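Local coordinates for GGDEF and EAL domain-containing protein (Vibrio cholerae O1 str. 2010EL-1786, PDB 6PWK), which binds cyclic di-GMP through its GGDEF and EAL domains and probably acts as a receptor in the control of large adhesins and biofilm formation, at residues 141-146 with 172-177; 165-170 with 356-361; 188-193 with 223-228; 303-308 with 319-324. One frame throughout, in Å; residues are numbered along the deposited sequence.

Interaction 1 (141-146 with 172-177)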
loop_
_atom_site.group_PDB
_atom_site.type_symbol
_atom_site.label_atom_id
_atom_site.label_comp_id
_atom_site.label_asym_id
_atom_site.label_seq_id
_atom_site.Cartn_x
_atom_site.Cartn_y
_atom_site.Cartn_z
ATOM N N SER A 141 6.445 -1.234 -32.619
ATOM C CA SER A 141 6.753 -2.055 -33.780
ATOM C C SER A 141 8.244 -2.365 -33.781
ATOM O O SER A 141 9.071 -1.454 -33.674
ATOM C CB SER A 141 6.363 -1.349 -35.077
ATOM O OG SER A 141 7.216 -0.248 -35.333
ATOM N N ASN A 142 8.580 -3.646 -33.900
ATOM C CA ASN A 142 9.972 -4.080 -33.896
ATOM C C ASN A 142 10.514 -3.961 -35.313
ATOM O O ASN A 142 10.226 -4.794 -36.174
ATOM C CB ASN A 142 10.094 -5.507 -33.370
ATOM C CG ASN A 142 11.487 -5.821 -32.861
ATOM O OD1 ASN A 142 12.198 -4.938 -32.384
ATOM N ND2 ASN A 142 11.883 -7.086 -32.959
ATOM N N LYS A 143 11.298 -2.912 -35.559
ATOM C CA LYS A 143 11.937 -2.688 -36.850
ATOM C C LYS A 143 13.454 -2.812 -36.773
ATOM O O LYS A 143 14.145 -2.502 -37.748
ATOM C CB LYS A 143 11.538 -1.319 -37.408
ATOM C CG LYS A 143 10.031 -1.120 -37.544
ATOM C CD LYS A 143 9.703 -0.038 -38.563
ATOM C CE LYS A 143 8.212 0.267 -38.609
ATOM N NZ LYS A 143 7.799 1.234 -37.554
ATOM N N ARG A 144 13.984 -3.248 -35.631
ATOM C CA ARG A 144 15.393 -3.578 -35.475
ATOM C C ARG A 144 15.494 -4.836 -34.624
ATOM O O ARG A 144 14.517 -5.274 -34.013
ATOM C CB ARG A 144 16.187 -2.426 -34.841
ATOM C CG ARG A 144 16.314 -1.189 -35.718
ATOM C CD ARG A 144 17.189 -0.127 -35.069
ATOM N NE ARG A 144 17.413 1.011 -35.957
ATOM C CZ ARG A 144 18.159 2.067 -35.651
ATOM N NH1 ARG A 144 18.762 2.140 -34.473
ATOM N NH2 ARG A 144 18.304 3.054 -36.526
ATOM N N GLN A 145 16.685 -5.429 -34.591
ATOM C CA GLN A 145 16.908 -6.613 -33.766
ATOM C C GLN A 145 17.039 -6.171 -32.313
ATOM O O GLN A 145 18.002 -5.488 -31.948
ATOM C CB GLN A 145 18.146 -7.378 -34.225
ATOM C CG GLN A 145 18.241 -8.778 -33.632
ATOM C CD GLN A 145 19.559 -9.459 -33.936
ATOM O OE1 GLN A 145 20.626 -8.866 -33.790
ATOM N NE2 GLN A 145 19.491 -10.715 -34.365
ATOM N N SER A 146 16.072 -6.554 -31.484
ATOM C CA SER A 146 15.998 -6.102 -30.105
ATOM C C SER A 146 15.942 -7.293 -29.159
ATOM O O SER A 146 15.403 -8.353 -29.496
ATOM C CB SER A 146 14.770 -5.208 -29.882
ATOM O OG SER A 146 14.698 -4.186 -30.861
ATOM N N PHE A 172 2.503 5.164 -29.537
ATOM C CA PHE A 172 3.257 4.412 -30.535
ATOM C C PHE A 172 4.721 4.825 -30.490
ATOM O O PHE A 172 5.040 6.012 -30.608
ATOM C CB PHE A 172 2.687 4.639 -31.936
ATOM C CG PHE A 172 3.264 3.725 -32.989
ATOM C CD1 PHE A 172 4.496 3.993 -33.570
ATOM C CD2 PHE A 172 2.564 2.607 -33.411
ATOM C CE1 PHE A 172 5.020 3.155 -34.535
ATOM C CE2 PHE A 172 3.083 1.767 -34.376
ATOM C CZ PHE A 172 4.312 2.042 -34.939
ATOM N N ILE A 173 5.604 3.842 -30.325
ATOM C CA ILE A 173 7.045 4.029 -30.437
ATOM C C ILE A 173 7.589 2.920 -31.323
ATOM O O ILE A 173 7.262 1.747 -31.120
ATOM C CB ILE A 173 7.743 4.004 -29.063
ATOM C CG1 ILE A 173 7.191 5.097 -28.148
ATOM C CG2 ILE A 173 9.246 4.166 -29.222
ATOM C CD1 ILE A 173 7.889 5.170 -26.802
ATOM N N SER A 174 8.407 3.279 -32.304
ATOM C CA SER A 174 9.048 2.282 -33.148
ATOM C C SER A 174 10.395 1.898 -32.552
ATOM O O SER A 174 11.087 2.727 -31.958
ATOM C CB SER A 174 9.227 2.809 -34.572
ATOM O OG SER A 174 9.860 1.843 -35.392
ATOM N N SER A 175 10.763 0.622 -32.709
ATOM C CA SER A 175 11.986 0.121 -32.087
ATOM C C SER A 175 13.236 0.807 -32.622
ATOM O O SER A 175 14.287 0.752 -31.974
ATOM C CB SER A 175 12.106 -1.391 -32.289
ATOM O OG SER A 175 12.801 -1.689 -33.488
ATOM N N ASP A 176 13.148 1.451 -33.782
ATOM C CA ASP A 176 14.275 2.151 -34.380
ATOM C C ASP A 176 14.367 3.607 -33.940
ATOM O O ASP A 176 15.193 4.351 -34.480
ATOM C CB ASP A 176 14.192 2.070 -35.909
ATOM C CG ASP A 176 12.845 2.531 -36.452
ATOM O OD1 ASP A 176 12.099 3.208 -35.716
ATOM O OD2 ASP A 176 12.529 2.209 -37.618
ATOM N N THR A 177 13.547 4.023 -32.976
ATOM C CA THR A 177 13.469 5.430 -32.604
ATOM C C THR A 177 14.800 5.929 -32.057
ATOM O O THR A 177 15.575 5.181 -31.451
ATOM C CB THR A 177 12.367 5.649 -31.562
ATOM O OG1 THR A 177 12.254 7.047 -31.271
ATOM C CG2 THR A 177 12.683 4.898 -30.274
#
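Lys143 lies across the start of the turn that follows strand 171-174, and its side chain crosses obliquely over Asp176 on the way to Ser174. Lys143 CB is 3.7 Å from Asp176 OD2. CG and CD then run past Ser174 OG, with CD also brushing Asp176 OD2, and CE passes the same hydroxyl more loosely. A bend at the last torsion (chi4 84°) places Lys143 NZ where it donates to Ser174 OG at 3.0 Å and to Ser141 OG at 2.7 Å. Ser174 OG in turn donates to Asp176 OD1, which it meets from above the carboxylate plane.

The backbones run parallel at the edge of the GGDEF sheet. Ser175 N gives a hydrogen bond of 2.8 Å to Ser141 O, while the bond from Ser141 N to Ile173 O is weak. Just past the strands, Ser175 OG accepts Lys143 N at 2.8 Å and, weakly, Arg144 N, and gives a weak bond to Asn142 OD1. Beyond it, the extended Arg144 side chain crosses Asp176 at about a right angle, Arg144 NE standing 3.4 Å from Asp176 CB. Strands 136-142 and 171-174 bracket helix 148-164 in a beta-alpha-beta unit, and the backbone of Asn142 also bonds to Gly45 on the other neighbouring strand.

The chemistry is that of serine hydroxyls joining two strand ends: one takes up amides left by the parting strands, and another links the ammonium to a carboxylate. Lys143 NZ and Asp176 OD2 are 4.8 Å apart, not in direct contact, and the Ser174 hydroxyl bridges the two charged groups.

Interaction 2 (165-170 with 356-361)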
loop_
_atom_site.group_PDB
_atom_site.type_symbol
_atom_site.label_atom_id
_atom_site.label_comp_id
_atom_site.label_asym_id
_atom_site.label_seq_id
_atom_site.Cartn_x
_atom_site.Cartn_y
_atom_site.Cartn_z
ATOM N N ASN A 165 -0.602 11.644 -22.570
ATOM C CA ASN A 165 -1.331 12.345 -23.627
ATOM C C ASN A 165 -2.621 11.587 -23.907
ATOM O O ASN A 165 -2.727 10.860 -24.905
ATOM C CB ASN A 165 -0.482 12.482 -24.894
ATOM C CG ASN A 165 0.852 13.151 -24.632
ATOM O OD1 ASN A 165 0.923 14.362 -24.419
ATOM N ND2 ASN A 165 1.922 12.362 -24.653
ATOM N N PRO A 166 -3.634 11.744 -23.047
ATOM C CA PRO A 166 -4.888 10.995 -23.233
ATOM C C PRO A 166 -5.662 11.366 -24.490
ATOM O O PRO A 166 -6.654 10.689 -24.797
ATOM C CB PRO A 166 -5.690 11.331 -21.970
ATOM C CG PRO A 166 -5.111 12.620 -21.484
ATOM C CD PRO A 166 -3.654 12.555 -21.820
ATOM N N GLU A 167 -5.265 12.410 -25.222
ATOM C CA GLU A 167 -5.906 12.677 -26.505
ATOM C C GLU A 167 -5.495 11.664 -27.563
ATOM O O GLU A 167 -6.174 11.542 -28.588
ATOM C CB GLU A 167 -5.587 14.093 -26.988
ATOM C CG GLU A 167 -4.151 14.311 -27.434
ATOM C CD GLU A 167 -3.218 14.627 -26.282
ATOM O OE1 GLU A 167 -3.594 14.375 -25.118
ATOM O OE2 GLU A 167 -2.107 15.135 -26.540
ATOM N N LEU A 168 -4.402 10.941 -27.339
ATOM C CA LEU A 168 -4.012 9.853 -28.221
ATOM C C LEU A 168 -4.788 8.595 -27.862
ATOM O O LEU A 168 -4.952 8.266 -26.683
ATOM C CB LEU A 168 -2.512 9.580 -28.111
ATOM C CG LEU A 168 -1.538 10.731 -28.371
ATOM C CD1 LEU A 168 -0.106 10.264 -28.155
ATOM C CD2 LEU A 168 -1.718 11.280 -29.775
ATOM N N ASN A 169 -5.276 7.893 -28.886
ATOM C CA ASN A 169 -5.883 6.591 -28.643
ATOM C C ASN A 169 -4.867 5.613 -28.070
ATOM O O ASN A 169 -5.211 4.781 -27.223
ATOM C CB ASN A 169 -6.490 6.038 -29.931
ATOM C CG ASN A 169 -7.675 6.848 -30.413
ATOM O OD1 ASN A 169 -8.811 6.606 -30.007
ATOM N ND2 ASN A 169 -7.417 7.815 -31.286
ATOM N N TYR A 170 -3.612 5.717 -28.498
ATOM C CA TYR A 170 -2.562 4.820 -28.041
ATOM C C TYR A 170 -1.212 5.512 -28.211
ATOM O O TYR A 170 -1.081 6.452 -29.007
ATOM C CB TYR A 170 -2.587 3.494 -28.806
ATOM C CG TYR A 170 -2.559 3.669 -30.307
ATOM C CD1 TYR A 170 -3.733 3.848 -31.026
ATOM C CD2 TYR A 170 -1.358 3.671 -31.005
ATOM C CE1 TYR A 170 -3.714 4.019 -32.392
ATOM C CE2 TYR A 170 -1.328 3.840 -32.375
ATOM C CZ TYR A 170 -2.512 4.014 -33.062
ATOM O OH TYR A 170 -2.499 4.186 -34.424
ATOM N N LEU A 356 -8.442 24.051 -15.888
ATOM C CA LEU A 356 -9.236 23.134 -16.694
ATOM C C LEU A 356 -8.366 22.058 -17.332
ATOM O O LEU A 356 -7.179 22.262 -17.601
ATOM C CB LEU A 356 -9.987 23.898 -17.783
ATOM C CG LEU A 356 -11.170 24.758 -17.340
ATOM C CD1 LEU A 356 -11.650 25.628 -18.490
ATOM C CD2 LEU A 356 -12.294 23.877 -16.829
ATOM N N ASP A 357 -8.972 20.896 -17.558
ATOM C CA ASP A 357 -8.331 19.855 -18.349
ATOM C C ASP A 357 -8.026 20.394 -19.740
ATOM O O ASP A 357 -8.887 20.998 -20.387
ATOM C CB ASP A 357 -9.242 18.627 -18.429
ATOM C CG ASP A 357 -8.572 17.432 -19.089
ATOM O OD1 ASP A 357 -7.415 17.557 -19.544
ATOM O OD2 ASP A 357 -9.208 16.359 -19.148
ATOM N N TYR A 358 -6.790 20.184 -20.197
ATOM C CA TYR A 358 -6.382 20.720 -21.490
ATOM C C TYR A 358 -7.118 20.076 -22.654
ATOM O O TYR A 358 -7.033 20.589 -23.774
ATOM C CB TYR A 358 -4.870 20.567 -21.675
ATOM C CG TYR A 358 -4.394 19.179 -22.048
ATOM C CD1 TYR A 358 -4.112 18.232 -21.071
ATOM C CD2 TYR A 358 -4.197 18.826 -23.378
ATOM C CE1 TYR A 358 -3.665 16.966 -21.410
ATOM C CE2 TYR A 358 -3.753 17.566 -23.727
ATOM C CZ TYR A 358 -3.488 16.641 -22.740
ATOM O OH TYR A 358 -3.043 15.388 -23.085
ATOM N N LEU A 359 -7.834 18.974 -22.423
ATOM C CA LEU A 359 -8.665 18.387 -23.464
ATOM C C LEU A 359 -9.874 19.247 -23.804
ATOM O O LEU A 359 -10.552 18.964 -24.798
ATOM C CB LEU A 359 -9.121 16.988 -23.046
ATOM C CG LEU A 359 -8.019 15.931 -22.961
ATOM C CD1 LEU A 359 -8.592 14.593 -22.530
ATOM C CD2 LEU A 359 -7.309 15.805 -24.297
ATOM N N PHE A 360 -10.163 20.281 -23.009
ATOM C CA PHE A 360 -11.272 21.174 -23.328
ATOM C C PHE A 360 -10.920 22.139 -24.451
ATOM O O PHE A 360 -11.814 22.594 -25.174
ATOM C CB PHE A 360 -11.706 21.945 -22.081
ATOM C CG PHE A 360 -12.472 21.113 -21.092
ATOM C CD1 PHE A 360 -13.728 20.623 -21.408
ATOM C CD2 PHE A 360 -11.941 20.828 -19.845
ATOM C CE1 PHE A 360 -14.438 19.858 -20.502
ATOM C CE2 PHE A 360 -12.647 20.064 -18.933
ATOM C CZ PHE A 360 -13.898 19.579 -19.264
ATOM N N THR A 361 -9.639 22.463 -24.617
ATOM C CA THR A 361 -9.197 23.238 -25.769
ATOM C C THR A 361 -9.002 22.372 -27.008
ATOM O O THR A 361 -8.601 22.896 -28.051
ATOM C CB THR A 361 -7.890 23.971 -25.452
ATOM O OG1 THR A 361 -6.820 23.025 -25.335
ATOM C CG2 THR A 361 -8.016 24.746 -24.149
#
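Tyr358 reaches from the EAL domain to Glu167 of the GGDEF domain, its OH donating a hydrogen bond to Glu167 OE1. The modelled Tyr358 OH to Glu167 OE1 distance, 2.3 Å, is implausibly short and its exact value is doubtful. The carboxylate comes in at the edge of the phenol ring, with Glu167 CD in the ring plane, and the two flat groups stand 85° apart. A bend in the glutamate chain at chi2 (-84°) turns CD toward the tyrosine. Pro166 closes in beside the same hydroxyl, its CD 3.2 Å from Tyr358 OH, and Asn165 CA lies 3.5 Å from that oxygen. This is the close-packed end of the contact, where one buried tyrosine tip meets three successive residues of a type I turn that runs from Asn165 to Leu168.

The turn follows helix 148-164 of the GGDEF domain. Its partner follows strand 353-356 of the EAL barrel, a TIM-barrel-like fold, so the contact spans two domains. Tyr358 also makes a cation-pi contact with Arg391, and its side chain comes within about 5 Å of the nearest atom of a bound cyclic di-GMP. Asp357, next to it, is salt-bridged to Arg338.

Toward the partly exposed side the fit becomes looser and mainly apolar. Leu359 sends one methyl, CD2, to within 3.6 Å of Glu167 CB, while the other, CD1, barely grazes Pro166 CG at 4.1 Å. Only 192 Å² is buried in all, both segments counted; Asn169 and Tyr170 pack instead on helix 106-118, and Tyr170 also on strand 136-142, of their own domain.

Interaction 3 (188-193 with 223-228)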
loop_
_atom_site.group_PDB
_atom_site.type_symbol
_atom_site.label_atom_id
_atom_site.label_comp_id
_atom_site.label_asym_id
_atom_site.label_seq_id
_atom_site.Cartn_x
_atom_site.Cartn_y
_atom_site.Cartn_z
ATOM N N LYS A 188 14.821 6.415 -12.847
ATOM C CA LYS A 188 15.011 6.909 -11.488
ATOM C C LYS A 188 16.472 7.253 -11.226
ATOM O O LYS A 188 16.774 8.283 -10.612
ATOM C CB LYS A 188 14.513 5.874 -10.480
ATOM C CG LYS A 188 14.656 6.308 -9.032
ATOM C CD LYS A 188 14.431 5.145 -8.082
ATOM C CE LYS A 188 14.753 5.535 -6.649
ATOM N NZ LYS A 188 15.001 4.340 -5.796
ATOM N N THR A 189 17.393 6.404 -11.690
ATOM C CA THR A 189 18.814 6.691 -11.517
ATOM C C THR A 189 19.209 7.977 -12.234
ATOM O O THR A 189 19.972 8.788 -11.695
ATOM C CB THR A 189 19.656 5.518 -12.023
ATOM O OG1 THR A 189 19.270 4.319 -11.339
ATOM C CG2 THR A 189 21.136 5.773 -11.780
ATOM N N LEU A 190 18.691 8.184 -13.448
ATOM C CA LEU A 190 19.024 9.392 -14.197
ATOM C C LEU A 190 18.496 10.638 -13.498
ATOM O O LEU A 190 19.193 11.658 -13.431
ATOM C CB LEU A 190 18.474 9.297 -15.620
ATOM C CG LEU A 190 18.738 10.507 -16.520
ATOM C CD1 LEU A 190 20.229 10.753 -16.651
ATOM C CD2 LEU A 190 18.100 10.320 -17.888
ATOM N N VAL A 191 17.273 10.573 -12.965
ATOM C CA VAL A 191 16.714 11.714 -12.242
ATOM C C VAL A 191 17.535 12.009 -10.993
ATOM O O VAL A 191 17.836 13.171 -10.691
ATOM C CB VAL A 191 15.234 11.461 -11.900
ATOM C CG1 VAL A 191 14.666 12.622 -11.101
ATOM C CG2 VAL A 191 14.431 11.243 -13.167
ATOM N N GLU A 192 17.907 10.965 -10.245
ATOM C CA GLU A 192 18.793 11.155 -9.099
ATOM C C GLU A 192 20.113 11.781 -9.529
ATOM O O GLU A 192 20.661 12.641 -8.829
ATOM C CB GLU A 192 19.046 9.821 -8.397
ATOM C CG GLU A 192 17.823 9.197 -7.751
ATOM C CD GLU A 192 18.104 7.810 -7.206
ATOM O OE1 GLU A 192 17.379 7.368 -6.291
ATOM O OE2 GLU A 192 19.057 7.163 -7.693
ATOM N N GLU A 193 20.639 11.356 -10.678
ATOM C CA GLU A 193 21.850 11.968 -11.212
ATOM C C GLU A 193 21.614 13.434 -11.552
ATOM O O GLU A 193 22.449 14.295 -11.250
ATOM C CB GLU A 193 22.318 11.189 -12.441
ATOM C CG GLU A 193 23.709 11.537 -12.929
ATOM C CD GLU A 193 24.107 10.733 -14.150
ATOM O OE1 GLU A 193 25.270 10.850 -14.590
ATOM O OE2 GLU A 193 23.256 9.981 -14.671
ATOM N N PHE A 223 15.419 18.650 -17.299
ATOM C CA PHE A 223 16.856 18.566 -17.084
ATOM C C PHE A 223 17.522 18.093 -18.366
ATOM O O PHE A 223 16.879 17.526 -19.254
ATOM C CB PHE A 223 17.210 17.640 -15.911
ATOM C CG PHE A 223 16.923 16.188 -16.167
ATOM C CD1 PHE A 223 17.890 15.361 -16.719
ATOM C CD2 PHE A 223 15.693 15.644 -15.838
ATOM C CE1 PHE A 223 17.631 14.023 -16.948
ATOM C CE2 PHE A 223 15.428 14.305 -16.064
ATOM C CZ PHE A 223 16.398 13.496 -16.620
ATOM N N GLU A 224 18.829 18.330 -18.449
ATOM C CA GLU A 224 19.599 18.018 -19.644
ATOM C C GLU A 224 20.870 17.274 -19.258
ATOM O O GLU A 224 21.565 17.666 -18.316
ATOM C CB GLU A 224 19.935 19.294 -20.427
ATOM C CG GLU A 224 18.704 20.001 -20.972
ATOM C CD GLU A 224 19.034 21.223 -21.804
ATOM O OE1 GLU A 224 18.123 22.047 -22.026
ATOM O OE2 GLU A 224 20.196 21.360 -22.235
ATOM N N LYS A 225 21.161 16.197 -19.987
ATOM C CA LYS A 225 22.387 15.429 -19.820
ATOM C C LYS A 225 22.998 15.188 -21.191
ATOM O O LYS A 225 22.335 14.643 -22.079
ATOM C CB LYS A 225 22.124 14.097 -19.114
ATOM C CG LYS A 225 23.379 13.264 -18.902
ATOM C CD LYS A 225 23.046 11.837 -18.512
ATOM C CE LYS A 225 24.281 11.090 -18.037
ATOM N NZ LYS A 225 23.972 9.676 -17.693
ATOM N N ASP A 226 24.258 15.592 -21.357
ATOM C CA ASP A 226 24.995 15.416 -22.609
ATOM C C ASP A 226 24.229 16.003 -23.795
ATOM O O ASP A 226 24.063 15.369 -24.838
ATOM C CB ASP A 226 25.323 13.940 -22.846
ATOM C CG ASP A 226 26.260 13.374 -21.795
ATOM O OD1 ASP A 226 27.172 14.104 -21.352
ATOM O OD2 ASP A 226 26.085 12.198 -21.412
ATOM N N GLY A 227 23.755 17.237 -23.621
ATOM C CA GLY A 227 23.055 17.944 -24.672
ATOM C C GLY A 227 21.669 17.433 -24.999
ATOM O O GLY A 227 21.047 17.948 -25.937
ATOM N N VAL A 228 21.161 16.444 -24.268
ATOM C CA VAL A 228 19.829 15.892 -24.492
ATOM C C VAL A 228 18.907 16.395 -23.391
ATOM O O VAL A 228 19.244 16.306 -22.205
ATOM C CB VAL A 228 19.853 14.354 -24.524
ATOM C CG1 VAL A 228 18.453 13.810 -24.753
ATOM C CG2 VAL A 228 20.808 13.857 -25.597
#
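Leu190 and Val191 on helix 184-197 pack against Phe223 on strand 214-225 in a buried helix-on-sheet contact near the start of the EAL domain, with a salt bridge at its margin. The helix lies almost square across the strand, at 99°, with the two axes 9.9 Å apart, so residues on one side of the helix meet Phe223 and Lys225, which both point toward it.

On the helix, Leu190 carries most of the apolar contact. Leu190 CG, anti to the backbone N (chi1 179°), sits 3.7 Å from Phe223 CE1, and the methyls branching from it go to different partners. CD2 lies in the ring plane at the edge, near CE1 and CZ. The other methyl, Leu190 CD1, leans on the lysine chain, 3.5 Å from Lys225 CD. Val191 touches the ring more lightly, CG2 to Phe223 CE2 at 4.3 Å. Tyr230 stacks with Phe223, while Phe200 and Phe235 meet the same ring at inclined planes.

At the rim, Lys225 runs fully extended to Glu193, whose side chain it crosses at about a right angle. Lys225 NZ bonds Glu193 OE2 at 3.1 Å on the syn side, 26° out of the carboxylate plane. The lysine therefore serves twice, its CD methylene resting on Leu190 and its ammonium pairing with an acid one helical turn further on.

Lys225 also opens a type I' turn to Val228, closed by backbone bonds in both directions between these two residues. The arrangement is that of a tight two-residue beta-hairpin, joining strands 214-225 and 228-231, with a helix laid over one face.

Interaction 4 (303-308 with 319-324). With MG (magnesium ion), chain E.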
loop_
_atom_site.group_PDB
_atom_site.type_symbol
_atom_site.label_atom_id
_atom_site.label_comp_id
_atom_site.label_asym_id
_atom_site.label_seq_id
_atom_site.Cartn_x
_atom_site.Cartn_y
_atom_site.Cartn_z
ATOM N N PHE A 303 0.179 25.118 -4.806
ATOM C CA PHE A 303 0.468 23.713 -5.063
ATOM C C PHE A 303 -0.592 23.149 -6.001
ATOM O O PHE A 303 -1.772 23.085 -5.645
ATOM C CB PHE A 303 0.531 22.920 -3.758
ATOM C CG PHE A 303 1.752 23.216 -2.935
ATOM C CD1 PHE A 303 2.959 22.600 -3.217
ATOM C CD2 PHE A 303 1.696 24.121 -1.888
ATOM C CE1 PHE A 303 4.087 22.875 -2.468
ATOM C CE2 PHE A 303 2.822 24.400 -1.133
ATOM C CZ PHE A 303 4.018 23.776 -1.423
ATOM N N GLU A 304 -0.168 22.749 -7.197
ATOM C CA GLU A 304 -1.079 22.243 -8.217
ATOM C C GLU A 304 -1.227 20.737 -8.032
ATOM O O GLU A 304 -0.278 19.979 -8.253
ATOM C CB GLU A 304 -0.569 22.589 -9.614
ATOM C CG GLU A 304 -1.676 22.766 -10.638
ATOM C CD GLU A 304 -1.323 23.778 -11.713
ATOM O OE1 GLU A 304 -0.834 23.369 -12.787
ATOM O OE2 GLU A 304 -1.527 24.989 -11.479
ATOM N N ILE A 305 -2.414 20.309 -7.630
ATOM C CA ILE A 305 -2.697 18.915 -7.296
ATOM C C ILE A 305 -3.570 18.328 -8.398
ATOM O O ILE A 305 -4.591 18.931 -8.748
ATOM C CB ILE A 305 -3.394 18.791 -5.928
ATOM C CG1 ILE A 305 -2.514 19.402 -4.834
ATOM C CG2 ILE A 305 -3.709 17.343 -5.621
ATOM C CD1 ILE A 305 -3.182 19.466 -3.481
ATOM N N PRO A 306 -3.213 17.176 -8.966
ATOM C CA PRO A 306 -4.040 16.593 -10.027
ATOM C C PRO A 306 -5.410 16.194 -9.503
ATOM O O PRO A 306 -5.574 15.836 -8.335
ATOM C CB PRO A 306 -3.233 15.365 -10.475
ATOM C CG PRO A 306 -1.842 15.601 -9.970
ATOM C CD PRO A 306 -2.014 16.367 -8.697
ATOM N N GLU A 307 -6.404 16.262 -10.393
ATOM C CA GLU A 307 -7.763 15.891 -10.012
ATOM C C GLU A 307 -7.842 14.438 -9.561
ATOM O O GLU A 307 -8.668 14.099 -8.705
ATOM C CB GLU A 307 -8.720 16.147 -11.177
ATOM C CG GLU A 307 -10.145 15.676 -10.929
ATOM C CD GLU A 307 -11.113 16.169 -11.983
ATOM O OE1 GLU A 307 -11.764 17.211 -11.754
ATOM O OE2 GLU A 307 -11.218 15.517 -13.043
ATOM N N GLY A 308 -6.990 13.572 -10.112
ATOM C CA GLY A 308 -6.986 12.179 -9.699
ATOM C C GLY A 308 -6.703 11.992 -8.221
ATOM O O GLY A 308 -7.165 11.021 -7.617
ATOM N N LEU A 319 -4.927 15.598 3.963
ATOM C CA LEU A 319 -3.809 15.781 4.882
ATOM C C LEU A 319 -2.755 16.699 4.280
ATOM O O LEU A 319 -2.175 17.537 4.980
ATOM C CB LEU A 319 -3.197 14.428 5.251
ATOM C CG LEU A 319 -4.092 13.465 6.032
ATOM C CD1 LEU A 319 -3.337 12.191 6.378
ATOM C CD2 LEU A 319 -4.644 14.129 7.285
ATOM N N PHE A 320 -2.496 16.560 2.978
ATOM C CA PHE A 320 -1.547 17.449 2.316
ATOM C C PHE A 320 -2.093 18.868 2.230
ATOM O O PHE A 320 -1.365 19.836 2.480
ATOM C CB PHE A 320 -1.215 16.913 0.924
ATOM C CG PHE A 320 -0.291 17.797 0.138
ATOM C CD1 PHE A 320 1.076 17.759 0.356
ATOM C CD2 PHE A 320 -0.787 18.665 -0.820
ATOM C CE1 PHE A 320 1.930 18.572 -0.364
ATOM C CE2 PHE A 320 0.062 19.481 -1.544
ATOM C CZ PHE A 320 1.423 19.434 -1.316
ATOM N N CYS A 321 -3.376 19.011 1.886
ATOM C CA CYS A 321 -3.968 20.338 1.759
ATOM C C CYS A 321 -3.994 21.066 3.097
ATOM O O CYS A 321 -3.778 22.283 3.152
ATOM C CB CYS A 321 -5.377 20.232 1.177
ATOM S SG CYS A 321 -5.428 19.765 -0.568
ATOM N N ASN A 322 -4.261 20.342 4.186
ATOM C CA ASN A 322 -4.247 20.965 5.506
ATOM C C ASN A 322 -2.853 21.468 5.859
ATOM O O ASN A 322 -2.690 22.597 6.332
ATOM C CB ASN A 322 -4.749 19.979 6.562
ATOM C CG ASN A 322 -6.235 19.709 6.450
ATOM O OD1 ASN A 322 -6.977 20.493 5.858
ATOM N ND2 ASN A 322 -6.681 18.599 7.025
ATOM N N ALA A 323 -1.832 20.638 5.627
ATOM C CA ALA A 323 -0.460 21.052 5.901
ATOM C C ALA A 323 -0.076 22.270 5.073
ATOM O O ALA A 323 0.629 23.164 5.556
ATOM C CB ALA A 323 0.500 19.895 5.626
ATOM N N VAL A 324 -0.538 22.325 3.824
ATOM C CA VAL A 324 -0.191 23.438 2.945
ATOM C C VAL A 324 -0.853 24.725 3.424
ATOM O O VAL A 324 -0.203 25.773 3.535
ATOM C CB VAL A 324 -0.569 23.100 1.492
ATOM C CG1 VAL A 324 -0.708 24.365 0.664
ATOM C CG2 VAL A 324 0.471 22.172 0.883
HETATM MG MG MG E . -0.251 21.660 -13.972
#
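Phe303 and Ile305 project from strand 301-305 toward helix 314-326, forming the strand-to-helix layer of a beta-alpha unit in the TIM-barrel-like EAL domain. Strand and helix run nearly antiparallel, at 168°, as expected where the chain doubles back.

The main bump on the helix is Phe320. Its ring enters edge-on against the face of Phe303 in a T-shaped pair, the planes at 86° and the centroids 5.6 Å apart, with CZ foremost. Val324, one turn later, lies obliquely against the neighbouring part of the Phe303 ring, both methyls on the side where Phe320 comes in. Val324 CG1 and CG2 both reach Phe303 CD2, CG1 at 3.5 Å. Val324 CG2 also lies over a face of Phe320, filling the angle between the two aromatic rings. On the strand side, Ile305 slides past Phe320 in the opposite direction, and its CD1 fits the notch between Phe320 CD2 and Cys321 SG, 3.7 Å from each. Ile287 of helix 281-292 touches both phenylalanines.

Glu304, between these two strand residues, points away from the helix to a magnesium site shared with Glu218, Asn272 and Asp334. Lys355 and Tyr353 hold Glu304 OE2, while Glu304 OE1 binds the magnesium ion at 2.2 Å.

Overall arrangement
From the N terminus, interaction 1 comes first, closing a short beta-alpha-beta loop at the edge of the GGDEF sheet. Interaction 2 opens inside that loop, at 165-170, and closes only at 356-361, so the two cross along the chain and the second ties the GGDEF domain to the EAL barrel. Within its long loop lie interactions 3 and 4, one after the other. Interaction 3 joins the helix that enters the EAL domain to the hairpin of strands 214-225 and 228-231; interaction 4 packs a later helix on a barrel strand. Both reach the same sheet, with centres about 27 Å apart. Interactions 2 and 4 come within about 6 Å at their nearest atoms, without touching.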